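Local coordinates for putative oxidoreductase molybdopterin-binding subunit (Sulfolobus tokodaii, PDB 4ZOH), which binds pterin cytosine dinucleotide and probably serves as the molybdenum-cofactor subunit of a xanthine dehydrogenase/aldehyde oxidase-type oxidoreductase, at residues A[30-35]-A[82-87]; A[503-508]-A[550-555]. One frame throughout, in Å; residues are numbered along the deposited sequence.

How the contacts relate
Both contacts bind pieces of chain more than 40 residues apart in sequence, one chiefly by a backbone ladder, the other by helix side chains packing on a loop and the start of a strand. They lie in series: contact 1 closes within the a/b hammerhead domain before contact 2 opens, far later, in the second molybdopterin cofactor-binding range. Their centres are 48 Å apart and their nearest atoms about 31 Å, so they do not touch. Contact 1 joins strands 32-38 and 79-85 of a mixed sheet; contact 2 lays helix 486-512 over the start of strand 553-559, an edge strand of another sheet within this chain. They thus belong to separate parts of the subunit, each bordering other chains: other proteins at contact 1, the second copy at contact 2.

Contact 1 (A[30-35]-A[82-87]); sequences GTLFVA and IVIAKD
Strands 32-35 and 82-85 run antiparallel, their axes 4.9 Å apart at closest approach, with F33-A85 and A35-V83 as hydrogen-bonded pairs flanking the non-hydrogen-bonded pair V34-I84. Each hydrogen-bonded pair exchanges two N-H...O bonds, among them F33 N to A85 O at 2.9 Å and V83 N to A35 O at 2.8 Å. Beyond the ladder a water bridges the carbonyl oxygens of T31 and K86, donating to both. V34 lies side by side with I82 and I84: its CG1, anti to the backbone N (chi1 178°), presses on I82 CG2 at a tight 3.3 Å, while V34 CG2 reaches I84 CD1. L32 crosses I84 at about a right angle, CD1 against CG2 at 3.8 Å. Helix 223-235 packs on this aliphatic face through L228, L231 and L235. On the face of F33, A35 and V83, A35 CB meets V83 CG2 at 4.1 Å, and F33 CB lies 3.6 Å from the D87 backbone C; the F33 ring continues onto R88, A91 and Y92. D87 N-caps that helix, 88-95, OD1 accepting from E90 N, while OD2 salt-bridges a basic side chain of another protein's chain. The arrangement is a strand pair of a mixed alpha/beta sheet with helices on both faces, within the a/b hammerhead domain.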
# COMPACT_ATOMS: atom_id res chain seq x y z
N GLY A 30 -7.83 6.52 -2.37
CA GLY A 30 -8.57 7.04 -3.51
C GLY A 30 -8.39 6.37 -4.86
O GLY A 30 -8.68 6.97 -5.87
N THR A 31 -7.93 5.12 -4.88
CA THR A 31 -7.70 4.41 -6.14
C THR A 31 -8.97 4.36 -6.96
O THR A 31 -10.02 4.02 -6.44
CB THR A 31 -7.23 2.95 -5.86
OG1 THR A 31 -5.91 2.99 -5.24
CG2 THR A 31 -7.15 2.19 -7.20
N LEU A 32 -8.86 4.72 -8.23
CA LEU A 32 -9.96 4.63 -9.17
C LEU A 32 -9.78 3.39 -10.08
O LEU A 32 -8.66 2.87 -10.22
CB LEU A 32 -10.00 5.91 -10.06
CG LEU A 32 -10.30 7.24 -9.35
CD1 LEU A 32 -10.13 8.43 -10.31
CD2 LEU A 32 -11.72 7.20 -8.87
N PHE A 33 -10.88 2.92 -10.67
CA PHE A 33 -10.82 1.74 -11.54
C PHE A 33 -10.98 2.15 -12.99
O PHE A 33 -11.83 2.99 -13.31
CB PHE A 33 -11.85 0.68 -11.14
CG PHE A 33 -11.55 -0.64 -11.76
CD1 PHE A 33 -12.12 -0.98 -13.02
CD2 PHE A 33 -10.60 -1.53 -11.15
CE1 PHE A 33 -11.79 -2.20 -13.62
CE2 PHE A 33 -10.27 -2.74 -11.76
CZ PHE A 33 -10.88 -3.08 -12.99
N VAL A 34 -10.15 1.55 -13.84
CA VAL A 34 -10.04 1.87 -15.29
C VAL A 34 -10.44 0.64 -16.11
O VAL A 34 -9.92 -0.46 -15.88
CB VAL A 34 -8.59 2.34 -15.60
CG1 VAL A 34 -8.33 2.65 -17.07
CG2 VAL A 34 -8.23 3.57 -14.75
N ALA A 35 -11.33 0.82 -17.08
CA ALA A 35 -11.63 -0.25 -18.03
C ALA A 35 -11.50 0.32 -19.44
O ALA A 35 -11.71 1.53 -19.64
CB ALA A 35 -13.03 -0.83 -17.76
N ILE A 82 -11.26 4.70 -23.03
CA ILE A 82 -10.89 4.36 -21.63
C ILE A 82 -11.94 4.98 -20.71
O ILE A 82 -12.20 6.19 -20.84
CB ILE A 82 -9.52 4.89 -21.20
CG1 ILE A 82 -8.43 4.64 -22.22
CG2 ILE A 82 -9.16 4.29 -19.84
CD1 ILE A 82 -8.07 5.83 -23.07
N VAL A 83 -12.58 4.18 -19.85
CA VAL A 83 -13.47 4.74 -18.90
C VAL A 83 -12.82 4.69 -17.52
O VAL A 83 -12.00 3.74 -17.24
CB VAL A 83 -14.85 4.12 -18.89
CG1 VAL A 83 -15.46 4.08 -20.33
CG2 VAL A 83 -14.91 2.75 -18.23
N ILE A 84 -13.19 5.67 -16.67
CA ILE A 84 -12.73 5.75 -15.25
C ILE A 84 -13.92 5.85 -14.28
O ILE A 84 -14.86 6.62 -14.50
CB ILE A 84 -11.72 6.88 -15.04
CG1 ILE A 84 -10.72 6.87 -16.21
CG2 ILE A 84 -11.07 6.78 -13.63
CD1 ILE A 84 -9.32 7.35 -15.97
N ALA A 85 -13.93 5.00 -13.25
CA ALA A 85 -15.03 5.10 -12.29
C ALA A 85 -14.53 4.77 -10.86
O ALA A 85 -13.37 4.42 -10.65
CB ALA A 85 -16.20 4.20 -12.70
N LYS A 86 -15.44 4.88 -9.92
CA LYS A 86 -15.17 4.70 -8.51
C LYS A 86 -14.74 3.31 -8.20
O LYS A 86 -13.98 3.14 -7.27
CB LYS A 86 -16.44 5.05 -7.73
CG LYS A 86 -16.55 4.61 -6.27
CD LYS A 86 -18.01 4.38 -5.86
CE LYS A 86 -18.26 4.81 -4.42
NZ LYS A 86 -19.61 5.46 -4.21
N ASP A 87 -15.30 2.32 -8.91
CA ASP A 87 -14.90 0.90 -8.75
C ASP A 87 -15.19 0.06 -10.00
O ASP A 87 -15.83 0.56 -10.96
CB ASP A 87 -15.51 0.28 -7.50
CG ASP A 87 -16.89 -0.16 -7.68
OD1 ASP A 87 -17.58 0.18 -8.65
OD2 ASP A 87 -17.32 -0.88 -6.85
O HOH W 1 -12.47 4.86 -5.89

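Contact 2 (A[503-508]-A[550-555])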
# COMPACT_ATOMS: atom_id res chain seq x y z
N ASP A 503 35.61 -11.71 -1.66
CA ASP A 503 36.89 -11.03 -1.82
C ASP A 503 37.03 -9.84 -0.91
O ASP A 503 38.13 -9.60 -0.36
CB ASP A 503 37.13 -10.56 -3.26
CG ASP A 503 37.22 -11.71 -4.23
OD1 ASP A 503 37.05 -11.47 -5.47
OD2 ASP A 503 37.42 -12.86 -3.75
N LYS A 504 35.94 -9.09 -0.73
CA LYS A 504 35.97 -7.91 0.15
C LYS A 504 36.02 -8.32 1.60
O LYS A 504 36.72 -7.68 2.40
CB LYS A 504 34.82 -6.96 -0.14
CG LYS A 504 35.10 -5.49 0.17
CD LYS A 504 34.34 -4.59 -0.82
CE LYS A 504 32.86 -5.00 -0.93
NZ LYS A 504 32.40 -5.28 -2.32
N LEU A 505 35.29 -9.37 1.97
CA LEU A 505 35.27 -9.83 3.36
C LEU A 505 36.69 -10.33 3.73
O LEU A 505 37.16 -10.10 4.87
CB LEU A 505 34.26 -10.98 3.56
CG LEU A 505 32.73 -10.79 3.54
CD1 LEU A 505 32.02 -12.14 3.60
CD2 LEU A 505 32.31 -9.92 4.71
N ILE A 506 37.34 -11.00 2.76
CA ILE A 506 38.75 -11.47 2.88
C ILE A 506 39.73 -10.34 3.20
O ILE A 506 40.46 -10.39 4.23
CB ILE A 506 39.19 -12.36 1.68
CG1 ILE A 506 38.60 -13.77 1.85
CG2 ILE A 506 40.73 -12.47 1.64
CD1 ILE A 506 38.66 -14.65 0.62
N GLU A 507 39.74 -9.30 2.38
CA GLU A 507 40.69 -8.23 2.64
C GLU A 507 40.46 -7.42 3.92
O GLU A 507 41.43 -7.04 4.60
CB GLU A 507 40.92 -7.37 1.42
CG GLU A 507 39.69 -6.73 0.83
CD GLU A 507 40.07 -5.49 0.05
OE1 GLU A 507 39.33 -5.10 -0.88
OE2 GLU A 507 41.13 -4.93 0.38
N ILE A 508 39.19 -7.21 4.30
CA ILE A 508 38.90 -6.58 5.60
C ILE A 508 39.41 -7.49 6.74
O ILE A 508 40.06 -7.02 7.70
CB ILE A 508 37.41 -6.15 5.73
CG1 ILE A 508 37.13 -5.05 4.69
CG2 ILE A 508 37.08 -5.59 7.11
CD1 ILE A 508 35.74 -5.06 4.12
N GLU A 550 34.28 1.27 4.90
CA GLU A 550 34.36 0.35 3.79
C GLU A 550 32.97 -0.31 3.54
O GLU A 550 32.45 -1.02 4.40
CB GLU A 550 35.38 -0.71 4.13
CG GLU A 550 36.77 -0.42 3.59
CD GLU A 550 36.85 -0.87 2.16
OE1 GLU A 550 36.75 -2.12 1.92
OE2 GLU A 550 36.96 0.02 1.28
N SER A 551 32.40 -0.09 2.37
CA SER A 551 31.07 -0.57 2.09
C SER A 551 31.05 -2.06 1.67
O SER A 551 31.85 -2.47 0.83
CB SER A 551 30.42 0.24 0.96
OG SER A 551 29.19 -0.40 0.60
N LEU A 552 30.07 -2.80 2.19
CA LEU A 552 29.83 -4.20 1.82
C LEU A 552 28.49 -4.29 1.05
O LEU A 552 27.59 -5.08 1.39
CB LEU A 552 29.78 -5.05 3.11
CG LEU A 552 31.10 -5.21 3.90
CD1 LEU A 552 30.85 -6.06 5.17
CD2 LEU A 552 32.18 -5.87 3.01
N ASP A 553 28.32 -3.42 0.08
CA ASP A 553 27.14 -3.43 -0.79
C ASP A 553 27.77 -3.44 -2.17
O ASP A 553 28.46 -2.51 -2.52
CB ASP A 553 26.30 -2.14 -0.56
CG ASP A 553 24.90 -2.23 -1.21
OD1 ASP A 553 24.75 -2.70 -2.37
OD2 ASP A 553 23.93 -1.90 -0.51
N THR A 554 27.54 -4.47 -2.96
CA THR A 554 28.21 -4.54 -4.23
C THR A 554 27.31 -4.98 -5.36
O THR A 554 26.39 -5.74 -5.14
CB THR A 554 29.57 -5.32 -4.17
OG1 THR A 554 30.31 -5.01 -5.36
CG2 THR A 554 29.38 -6.81 -4.01
N THR A 555 27.54 -4.44 -6.55
CA THR A 555 26.69 -4.69 -7.70
C THR A 555 27.56 -5.21 -8.82
O THR A 555 28.60 -4.64 -9.11
CB THR A 555 25.93 -3.40 -8.12
OG1 THR A 555 25.03 -3.02 -7.06
CG2 THR A 555 25.12 -3.61 -9.38
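K504 reaches over L552, past S551 O, to the side chain of T554, running antiparallel to the side chains of L552 and T554. Its CG stands anti to the backbone N (chi1 -151°), and further bends along the chain carry CE to 3.2 Å from S551 O and NZ to 3.4 Å from T554 CB. These are contacts of the aliphatic chain and its end with backbone and threonine; the amine is 6.8 Å from E550 OE1, too far for a salt bridge, although the opposite charges may still attract weakly. Shortening K504 to an alanine removes the whole arm, which is likely to uncover S551 O, take the amine away from T554 and open a gap beside L552. One residue on, L505 meets L552 at about a right angle, CD2 to CD1 at 4.2 Å. A turn beyond K504, I508 brings CD1 to L552 CD2 at 3.8 Å and equally close to E550 OE1, so the tip of the isoleucine touches both a leucine methyl and a carboxylate oxygen. L552 thus meets three helix residues with its two methyls. Around this packing, helix 538-547 adds I541, V542 and A545 to the apolar cluster, while backbone bonds tie L552 to V427 and T554 to I425 on strand 420-427. S551 OG bonds E476 of the second subunit, placing the segment at the subunit interface, with helix 486-512 packed over an outer strand of the sheet within this chain.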